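Local coordinates for benzoylformate decarboxylase (Mycobacterium smegmatis, PDB 4Q9D), which belongs to the thiamine pyrophosphate-dependent enzymes, is built of three domains with parallel sheets, and carries a bound magnesium ion, at residues B[236-240]-B[395-401]; B[357-362]-B[384-389]; B[372-378]-B[427-433]. All coordinates share one frame. Residues are numbered along the deposited sequence.

Contact 1 of 3, residues B[236-240]-B[395-401]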
loop_
_atom_site.group_PDB
_atom_site.type_symbol
_atom_site.label_atom_id
_atom_site.label_comp_id
_atom_site.label_asym_id
_atom_site.label_seq_id
_atom_site.Cartn_x
_atom_site.Cartn_y
_atom_site.Cartn_z
ATOM N N LEU B 236 -27.508 13.817 -6.933
ATOM C CA LEU B 236 -26.224 14.385 -6.552
ATOM C C LEU B 236 -25.258 14.477 -7.743
ATOM O O LEU B 236 -24.108 14.009 -7.667
ATOM C CB LEU B 236 -25.618 13.518 -5.438
ATOM C CG LEU B 236 -26.486 13.369 -4.180
ATOM C CD1 LEU B 236 -26.145 12.073 -3.437
ATOM C CD2 LEU B 236 -26.328 14.605 -3.245
ATOM N N PRO B 237 -25.720 15.060 -8.852
ATOM C CA PRO B 237 -24.943 15.070 -10.089
ATOM C C PRO B 237 -23.720 15.972 -9.981
ATOM O O PRO B 237 -23.839 17.066 -9.427
ATOM C CB PRO B 237 -25.943 15.679 -11.093
ATOM C CG PRO B 237 -26.699 16.660 -10.252
ATOM C CD PRO B 237 -26.959 15.852 -8.992
ATOM N N ASP B 238 -22.558 15.519 -10.463
ATOM C CA ASP B 238 -21.425 16.424 -10.638
ATOM C C ASP B 238 -21.435 16.999 -12.063
ATOM O O ASP B 238 -20.746 17.959 -12.341
ATOM C CB ASP B 238 -20.063 15.750 -10.323
ATOM C CG ASP B 238 -19.945 14.322 -10.889
ATOM O OD1 ASP B 238 -20.956 13.580 -10.906
ATOM O OD2 ASP B 238 -18.820 13.935 -11.280
ATOM N N ARG B 239 -22.212 16.382 -12.963
ATOM C CA ARG B 239 -22.491 16.939 -14.289
ATOM C C ARG B 239 -23.949 16.667 -14.626
ATOM O O ARG B 239 -24.557 15.743 -14.064
ATOM C CB ARG B 239 -21.584 16.338 -15.390
ATOM C CG ARG B 239 -20.076 16.495 -15.111
ATOM C CD ARG B 239 -19.563 17.900 -15.434
ATOM N NE ARG B 239 -19.659 18.107 -16.865
ATOM C CZ ARG B 239 -18.648 18.067 -17.724
ATOM N NH1 ARG B 239 -17.385 17.879 -17.311
ATOM N NH2 ARG B 239 -18.907 18.255 -19.012
ATOM N N MET B 240 -24.515 17.490 -15.507
ATOM C CA MET B 240 -25.856 17.233 -16.049
ATOM C C MET B 240 -25.782 17.018 -17.545
ATOM O O MET B 240 -25.146 17.797 -18.248
ATOM C CB MET B 240 -26.798 18.360 -15.692
ATOM C CG MET B 240 -27.308 18.130 -14.268
ATOM S SD MET B 240 -28.507 19.321 -13.806
ATOM C CE MET B 240 -28.360 19.454 -12.015
ATOM N N ALA B 395 -22.230 20.781 -20.874
ATOM C CA ALA B 395 -21.048 21.327 -20.208
ATOM C C ALA B 395 -21.329 22.648 -19.499
ATOM O O ALA B 395 -20.524 23.567 -19.558
ATOM C CB ALA B 395 -19.878 21.467 -21.202
ATOM N N SER B 396 -22.466 22.741 -18.800
ATOM C CA SER B 396 -22.850 24.021 -18.216
ATOM C C SER B 396 -23.260 23.892 -16.772
ATOM O O SER B 396 -23.835 24.820 -16.198
ATOM C CB SER B 396 -23.974 24.675 -19.033
ATOM O OG SER B 396 -23.521 24.935 -20.347
ATOM N N PHE B 397 -22.987 22.729 -16.198
ATOM C CA PHE B 397 -23.250 22.483 -14.789
ATOM C C PHE B 397 -22.082 21.662 -14.245
ATOM O O PHE B 397 -21.673 20.674 -14.869
ATOM C CB PHE B 397 -24.528 21.676 -14.562
ATOM C CG PHE B 397 -24.774 21.384 -13.120
ATOM C CD1 PHE B 397 -25.459 22.299 -12.327
ATOM C CD2 PHE B 397 -24.258 20.232 -12.530
ATOM C CE1 PHE B 397 -25.651 22.058 -10.946
ATOM C CE2 PHE B 397 -24.453 19.976 -11.181
ATOM C CZ PHE B 397 -25.165 20.894 -10.380
ATOM N N PHE B 398 -21.558 22.069 -13.091
ATOM C CA PHE B 398 -20.460 21.336 -12.428
ATOM C C PHE B 398 -20.627 21.338 -10.911
ATOM O O PHE B 398 -20.968 22.361 -10.317
ATOM C CB PHE B 398 -19.108 21.978 -12.752
ATOM C CG PHE B 398 -18.832 22.111 -14.230
ATOM C CD1 PHE B 398 -18.067 21.156 -14.905
ATOM C CD2 PHE B 398 -19.322 23.203 -14.945
ATOM C CE1 PHE B 398 -17.799 21.273 -16.279
ATOM C CE2 PHE B 398 -19.061 23.337 -16.327
ATOM C CZ PHE B 398 -18.298 22.368 -16.991
ATOM N N ALA B 399 -20.399 20.186 -10.294
ATOM C CA ALA B 399 -20.299 20.101 -8.843
ATOM C C ALA B 399 -19.230 19.067 -8.470
ATOM O O ALA B 399 -18.802 18.260 -9.315
ATOM C CB ALA B 399 -21.639 19.714 -8.223
ATOM N N THR B 400 -18.822 19.105 -7.203
ATOM C CA THR B 400 -17.798 18.205 -6.672
ATOM C C THR B 400 -17.992 16.764 -7.121
ATOM O O THR B 400 -19.101 16.214 -7.008
ATOM C CB THR B 400 -17.756 18.243 -5.144
ATOM O OG1 THR B 400 -16.906 17.179 -4.695
ATOM C CG2 THR B 400 -19.184 18.065 -4.540
ATOM N N GLY B 401 -16.916 16.164 -7.642
ATOM C CA GLY B 401 -16.923 14.758 -8.059
ATOM C C GLY B 401 -17.184 13.817 -6.896
ATOM O O GLY B 401 -17.820 12.769 -7.050
HETATM O O HOH W 1 -21.790 15.537 -6.484
HETATM O O HOH W 2 -22.632 19.195 -16.855
HETATM O O HOH W 3 -24.549 20.667 -18.747
#
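This contact is an interdomain seam. A loop of the central domain, 236-240, lies along strand 397-399, the edge strand of the C-terminal parallel sheet within this chain. One direct hydrogen bond joins the backbones, from Ala399 N to Asp238 O at 3.0 Å. Phe398 CA adds a CA-H...O contact to the same Asp238 O at 3.4 Å. Phe397 fills the apolar part. Met240 CE makes a CH-pi contact 3.8 Å from the centroid of the Phe397 ring, and Met240 SD, 4.5 Å from that centroid, a Met-aromatic contact over the ring face. Pro237 meets the ring from its edge, Pro237 O being 3.5 Å from Phe397 CE2. Arg239 starts away from the strand but curls back, placing Phe398 CE1 over a face of its guanidinium, 3.6 Å from Arg239 NH1. Arg239 forms a salt bridge with Asp212, and Asp238 with Arg213 and Arg279. Three waters add bridges. Water 1 links Leu236 O to Thr400 O. Water 2 accepts from Arg239 NE and Met240 N and can donate to Phe397 O; water 3 accepts from Ser396 N and can donate to Met240 O. The seam thus rests on backbone, water and ring contacts, while its charges pair outside the two segments.

Contact 2 of 3, residues B[357-362]-B[384-389]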
loop_
_atom_site.group_PDB
_atom_site.type_symbol
_atom_site.label_atom_id
_atom_site.label_comp_id
_atom_site.label_asym_id
_atom_site.label_seq_id
_atom_site.Cartn_x
_atom_site.Cartn_y
_atom_site.Cartn_z
ATOM N N SER B 357 -33.712 30.893 0.457
ATOM C CA SER B 357 -32.933 30.461 -0.708
ATOM C C SER B 357 -33.808 30.433 -1.975
ATOM O O SER B 357 -33.327 30.624 -3.101
ATOM C CB SER B 357 -32.271 29.095 -0.458
ATOM O OG SER B 357 -33.167 28.182 0.154
ATOM N N ASN B 358 -35.101 30.204 -1.789
ATOM C CA ASN B 358 -36.041 30.258 -2.906
ATOM C C ASN B 358 -36.038 31.643 -3.586
ATOM O O ASN B 358 -36.018 31.743 -4.820
ATOM C CB ASN B 358 -37.439 29.847 -2.423
ATOM C CG ASN B 358 -38.454 29.809 -3.547
ATOM O OD1 ASN B 358 -38.300 29.049 -4.503
ATOM N ND2 ASN B 358 -39.498 30.637 -3.445
ATOM N N ALA B 359 -36.028 32.713 -2.784
ATOM C CA ALA B 359 -35.909 34.069 -3.327
ATOM C C ALA B 359 -34.612 34.236 -4.106
ATOM O O ALA B 359 -34.608 34.788 -5.197
ATOM C CB ALA B 359 -35.957 35.100 -2.204
ATOM N N VAL B 360 -33.502 33.777 -3.525
ATOM C CA VAL B 360 -32.180 33.955 -4.130
ATOM C C VAL B 360 -32.100 33.317 -5.504
ATOM O O VAL B 360 -31.618 33.930 -6.448
ATOM C CB VAL B 360 -31.033 33.316 -3.259
ATOM C CG1 VAL B 360 -29.692 33.392 -3.998
ATOM C CG2 VAL B 360 -30.952 33.973 -1.911
ATOM N N TYR B 361 -32.540 32.061 -5.612
ATOM C CA TYR B 361 -32.437 31.358 -6.895
ATOM C C TYR B 361 -33.381 31.903 -7.959
ATOM O O TYR B 361 -33.054 31.882 -9.143
ATOM C CB TYR B 361 -32.603 29.849 -6.727
ATOM C CG TYR B 361 -31.344 29.170 -6.223
ATOM C CD1 TYR B 361 -30.462 28.545 -7.104
ATOM C CD2 TYR B 361 -31.020 29.182 -4.865
ATOM C CE1 TYR B 361 -29.273 27.938 -6.631
ATOM C CE2 TYR B 361 -29.855 28.580 -4.392
ATOM C CZ TYR B 361 -28.992 27.957 -5.271
ATOM O OH TYR B 361 -27.862 27.354 -4.761
ATOM N N GLU B 362 -34.537 32.428 -7.549
ATOM C CA GLU B 362 -35.442 33.014 -8.551
ATOM C C GLU B 362 -34.846 34.275 -9.099
ATOM O O GLU B 362 -34.834 34.480 -10.303
ATOM C CB GLU B 362 -36.842 33.331 -8.002
ATOM C CG GLU B 362 -37.721 33.908 -9.131
ATOM C CD GLU B 362 -39.120 34.302 -8.686
ATOM O OE1 GLU B 362 -39.421 34.232 -7.463
ATOM O OE2 GLU B 362 -39.907 34.697 -9.573
ATOM N N ASP B 384 -33.743 24.363 -4.612
ATOM C CA ASP B 384 -33.848 25.685 -5.242
ATOM C C ASP B 384 -33.173 25.752 -6.600
ATOM O O ASP B 384 -33.660 26.402 -7.520
ATOM C CB ASP B 384 -33.301 26.762 -4.295
ATOM C CG ASP B 384 -33.973 26.703 -2.927
ATOM O OD1 ASP B 384 -35.226 26.728 -2.878
ATOM O OD2 ASP B 384 -33.274 26.569 -1.909
ATOM N N LEU B 385 -32.030 25.095 -6.719
ATOM C CA LEU B 385 -31.322 25.050 -7.989
ATOM C C LEU B 385 -32.190 24.292 -8.986
ATOM O O LEU B 385 -32.368 24.721 -10.120
ATOM C CB LEU B 385 -29.974 24.329 -7.807
ATOM C CG LEU B 385 -29.337 23.725 -9.061
ATOM C CD1 LEU B 385 -28.543 24.781 -9.768
ATOM C CD2 LEU B 385 -28.465 22.508 -8.692
ATOM N N PHE B 386 -32.712 23.144 -8.551
ATOM C CA PHE B 386 -33.562 22.337 -9.410
ATOM C C PHE B 386 -34.800 23.136 -9.882
ATOM O O PHE B 386 -35.165 23.127 -11.070
ATOM C CB PHE B 386 -33.971 21.052 -8.662
ATOM C CG PHE B 386 -35.042 20.251 -9.363
ATOM C CD1 PHE B 386 -34.738 19.486 -10.488
ATOM C CD2 PHE B 386 -36.357 20.268 -8.901
ATOM C CE1 PHE B 386 -35.723 18.754 -11.139
ATOM C CE2 PHE B 386 -37.350 19.535 -9.549
ATOM C CZ PHE B 386 -37.026 18.775 -10.675
ATOM N N THR B 387 -35.430 23.839 -8.948
ATOM C CA THR B 387 -36.654 24.591 -9.244
ATOM C C THR B 387 -36.413 25.737 -10.195
ATOM O O THR B 387 -37.157 25.916 -11.146
ATOM C CB THR B 387 -37.258 25.152 -7.970
ATOM O OG1 THR B 387 -37.564 24.053 -7.109
ATOM C CG2 THR B 387 -38.539 25.952 -8.272
ATOM N N TRP B 388 -35.345 26.494 -9.964
ATOM C CA TRP B 388 -35.166 27.748 -10.690
ATOM C C TRP B 388 -34.061 27.778 -11.748
ATOM O O TRP B 388 -34.078 28.647 -12.617
ATOM C CB TRP B 388 -34.928 28.883 -9.692
ATOM C CG TRP B 388 -36.151 29.188 -8.847
ATOM C CD1 TRP B 388 -36.318 28.939 -7.508
ATOM C CD2 TRP B 388 -37.367 29.805 -9.297
ATOM N NE1 TRP B 388 -37.574 29.368 -7.100
ATOM C CE2 TRP B 388 -38.233 29.900 -8.182
ATOM C CE3 TRP B 388 -37.812 30.281 -10.541
ATOM C CZ2 TRP B 388 -39.517 30.458 -8.270
ATOM C CZ3 TRP B 388 -39.091 30.837 -10.627
ATOM C CH2 TRP B 388 -39.924 30.917 -9.494
ATOM N N LEU B 389 -33.082 26.874 -11.681
ATOM C CA LEU B 389 -31.980 26.961 -12.648
ATOM C C LEU B 389 -31.778 25.663 -13.403
ATOM O O LEU B 389 -30.734 25.009 -13.250
ATOM C CB LEU B 389 -30.666 27.352 -11.965
ATOM C CG LEU B 389 -30.605 28.631 -11.140
ATOM C CD1 LEU B 389 -29.157 28.841 -10.626
ATOM C CD2 LEU B 389 -31.041 29.837 -11.964
HETATM O O HOH W 4 -37.108 26.806 -4.669
#
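Tyr361 forms the apolar centre of this helix pair. Its ring lies flat against the backbone of 384-389, with Leu385 N and Asp384 C over one face. Tyr361 CD2 is 3.4 Å from Asp384 CB, and Tyr361 CE1 is 3.9 Å from Leu385 CB. Leu389 meets the ring edge, with Leu389 CD1 3.8 Å from Tyr361 CD1. Next to this, Tyr361 CB packs on Trp388 CB at 3.9 Å. Further out, Glu362 lies over the six-membered ring of Trp388. Glu362 CG stands 3.7 Å from the centroid of that Trp388 ring, a CH-pi contact over its face. The Glu362 carboxylate has Ser347 as a partner. The polar edge follows. Trp388 NE1 donates to Asn358 OD1 at 2.7 Å, nearly in line. Ser357 OG donates to Asp384 OD2 at 2.6 Å. Water 4 donates to both Asn358 OD1 and Asp384 OD1, so Asn358 OD1 accepts from the indole and the water together. The segment axes approach to 9.0 Å and run in the same general direction, 42° apart. Both helices pack on the same face of the sheet, that of Val374 and Met376; strand 373-377 comes between them in sequence. Tyr361 and Leu385 pack on Met376 of that strand, and the Tyr361 hydroxyl reaches Thr381 and Thr431.

Contact 3 of 3, residues B[372-378]-B[427-433]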
loop_
_atom_site.group_PDB
_atom_site.type_symbol
_atom_site.label_atom_id
_atom_site.label_comp_id
_atom_site.label_asym_id
_atom_site.label_seq_id
_atom_site.Cartn_x
_atom_site.Cartn_y
_atom_site.Cartn_z
ATOM N N ALA B 372 -24.591 30.849 -19.555
ATOM C CA ALA B 372 -23.721 30.803 -18.384
ATOM C C ALA B 372 -23.494 29.369 -17.888
ATOM O O ALA B 372 -24.348 28.496 -18.049
ATOM C CB ALA B 372 -24.289 31.679 -17.253
ATOM N N ALA B 373 -22.338 29.128 -17.278
ATOM C CA ALA B 373 -22.106 27.853 -16.591
ATOM C C ALA B 373 -22.493 28.026 -15.127
ATOM O O ALA B 373 -22.280 29.084 -14.524
ATOM C CB ALA B 373 -20.648 27.428 -16.712
ATOM N N VAL B 374 -23.072 26.991 -14.549
ATOM C CA VAL B 374 -23.408 27.041 -13.142
ATOM C C VAL B 374 -22.476 26.089 -12.378
ATOM O O VAL B 374 -22.317 24.937 -12.790
ATOM C CB VAL B 374 -24.894 26.644 -12.903
ATOM C CG1 VAL B 374 -25.157 26.393 -11.399
ATOM C CG2 VAL B 374 -25.826 27.748 -13.432
ATOM N N VAL B 375 -21.858 26.573 -11.290
ATOM C CA VAL B 375 -21.110 25.699 -10.370
ATOM C C VAL B 375 -21.876 25.647 -9.051
ATOM O O VAL B 375 -22.243 26.689 -8.515
ATOM C CB VAL B 375 -19.667 26.210 -10.113
ATOM C CG1 VAL B 375 -18.977 25.344 -9.064
ATOM C CG2 VAL B 375 -18.873 26.200 -11.402
ATOM N N MET B 376 -22.121 24.446 -8.526
ATOM C CA MET B 376 -23.000 24.307 -7.363
ATOM C C MET B 376 -22.252 23.723 -6.179
ATOM O O MET B 376 -21.620 22.677 -6.300
ATOM C CB MET B 376 -24.169 23.353 -7.689
ATOM C CG MET B 376 -25.040 23.007 -6.450
ATOM S SD MET B 376 -25.947 24.487 -5.863
ATOM C CE MET B 376 -27.320 23.701 -4.995
ATOM N N GLU B 377 -22.358 24.387 -5.034
ATOM C CA GLU B 377 -21.785 23.898 -3.787
ATOM C C GLU B 377 -22.597 24.449 -2.621
ATOM O O GLU B 377 -22.123 25.302 -1.871
ATOM C CB GLU B 377 -20.322 24.324 -3.662
ATOM C CG GLU B 377 -19.547 23.575 -2.590
ATOM C CD GLU B 377 -18.067 23.477 -2.902
ATOM O OE1 GLU B 377 -17.272 24.191 -2.255
ATOM O OE2 GLU B 377 -17.697 22.686 -3.795
ATOM N N SER B 378 -23.841 24.004 -2.509
ATOM C CA SER B 378 -24.742 24.486 -1.471
ATOM C C SER B 378 -25.800 23.423 -1.266
ATOM O O SER B 378 -26.870 23.466 -1.873
ATOM C CB SER B 378 -25.389 25.807 -1.888
ATOM O OG SER B 378 -26.283 26.274 -0.893
ATOM N N THR B 427 -20.107 33.466 -18.748
ATOM C CA THR B 427 -19.921 33.755 -17.351
ATOM C C THR B 427 -20.115 32.474 -16.555
ATOM O O THR B 427 -20.888 31.589 -16.936
ATOM C CB THR B 427 -20.860 34.895 -16.858
ATOM O OG1 THR B 427 -20.541 36.097 -17.564
ATOM C CG2 THR B 427 -20.660 35.176 -15.362
ATOM N N VAL B 428 -19.352 32.366 -15.476
ATOM C CA VAL B 428 -19.528 31.286 -14.519
ATOM C C VAL B 428 -20.234 31.852 -13.301
ATOM O O VAL B 428 -19.778 32.838 -12.695
ATOM C CB VAL B 428 -18.181 30.661 -14.084
ATOM C CG1 VAL B 428 -18.423 29.604 -12.967
ATOM C CG2 VAL B 428 -17.507 30.025 -15.272
ATOM N N VAL B 429 -21.357 31.237 -12.961
ATOM C CA VAL B 429 -22.108 31.614 -11.772
ATOM C C VAL B 429 -22.007 30.455 -10.781
ATOM O O VAL B 429 -22.429 29.335 -11.061
ATOM C CB VAL B 429 -23.582 31.882 -12.116
ATOM C CG1 VAL B 429 -24.410 32.158 -10.822
ATOM C CG2 VAL B 429 -23.667 33.034 -13.130
ATOM N N ALA B 430 -21.429 30.735 -9.625
ATOM C CA ALA B 430 -21.181 29.716 -8.630
ATOM C C ALA B 430 -22.020 30.048 -7.421
ATOM O O ALA B 430 -21.873 31.119 -6.837
ATOM C CB ALA B 430 -19.653 29.675 -8.257
ATOM N N THR B 431 -22.907 29.139 -7.043
ATOM C CA THR B 431 -23.699 29.359 -5.845
ATOM C C THR B 431 -23.141 28.472 -4.739
ATOM O O THR B 431 -23.210 27.238 -4.820
ATOM C CB THR B 431 -25.213 29.100 -6.092
ATOM O OG1 THR B 431 -25.404 27.724 -6.433
ATOM C CG2 THR B 431 -25.725 29.994 -7.253
ATOM N N ILE B 432 -22.589 29.102 -3.709
ATOM C CA ILE B 432 -21.795 28.399 -2.699
ATOM C C ILE B 432 -22.314 28.706 -1.293
ATOM O O ILE B 432 -22.530 29.879 -0.956
ATOM C CB ILE B 432 -20.295 28.862 -2.769
ATOM C CG1 ILE B 432 -19.792 28.888 -4.215
ATOM C CG2 ILE B 432 -19.370 27.920 -1.950
ATOM C CD1 ILE B 432 -19.643 27.474 -4.830
ATOM N N GLY B 433 -22.510 27.686 -0.460
ATOM C CA GLY B 433 -22.875 27.936 0.936
ATOM C C GLY B 433 -21.730 28.660 1.670
ATOM O O GLY B 433 -20.574 28.601 1.235
#
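Strand 428-433 runs parallel to strand 373-377, residue for residue, with the segment axes 4.6 Å apart and 15° from each other. Just before the strand, Thr427 O accepts from Ala373 N at 2.9 Å. Val428 then points to the same face as Ala373 and Val375. Val428 CG1 lies 3.8 Å from Val375 CG2, and this face is packed by Ala412 and Ile415 of helix 408-421. Val429 bonds through both backbone atoms: Val429 N donates to Ala373 O at 2.8 Å, and Val429 O accepts from Val375 N at 2.8 Å. A CA-H...O contact, Val374 CA to Val429 O at 3.2 Å, lies between these bonds. The Val429 side chain turns to the other face, where it touches Leu364 of helix 357-367. Ala430 sets its CB 3.9 Å from Val375 CB. Thr431 likewise uses both its backbone N and O, with Thr431 N to Val375 O at 2.9 Å and Glu377 N to Thr431 O at 3.0 Å. Thr431 OG1 sits 3.3 Å from Met376 SD and is hydrogen-bonded to Tyr361. Ile432 brings its CD1 to 3.4 Å from Glu377 CB, while the Glu377 carboxylate is held by backbone nitrogens of Gly406 and Gly408. Gly433 N closes the series on Glu377 O at 2.8 Å. Asp434, next in sequence, binds magnesium with Asn461 and Glu463. Central parallel strands with helices on both faces, and a metal site at the C-terminal end of one, are typical of the C-terminal domain of thiamine pyrophosphate enzymes.

How the contacts relate
Contacts 1 and 3 are buried, whereas contact 2 is partly exposed and lies farther from the chain centre. Strand 373-377 is the shared element. It is paired with 427-433 in contact 3 and hydrogen-bonded on its other edge to segment 395-401 of contact 1, through Ser396 O to Val374 N and Phe398 O to Met376 N. The helices of contact 2 pack on one face of this sheet. Leu385 meets both Phe397 and Met376, and Tyr361 OH is 3.0 Å from Thr431 OG1. The chemistry follows the place: regular backbone bonding inside the sheet, side-chain bonding between helices, and one direct backbone bond, backbone-to-backbone water bridges and ring packing where two domains meet.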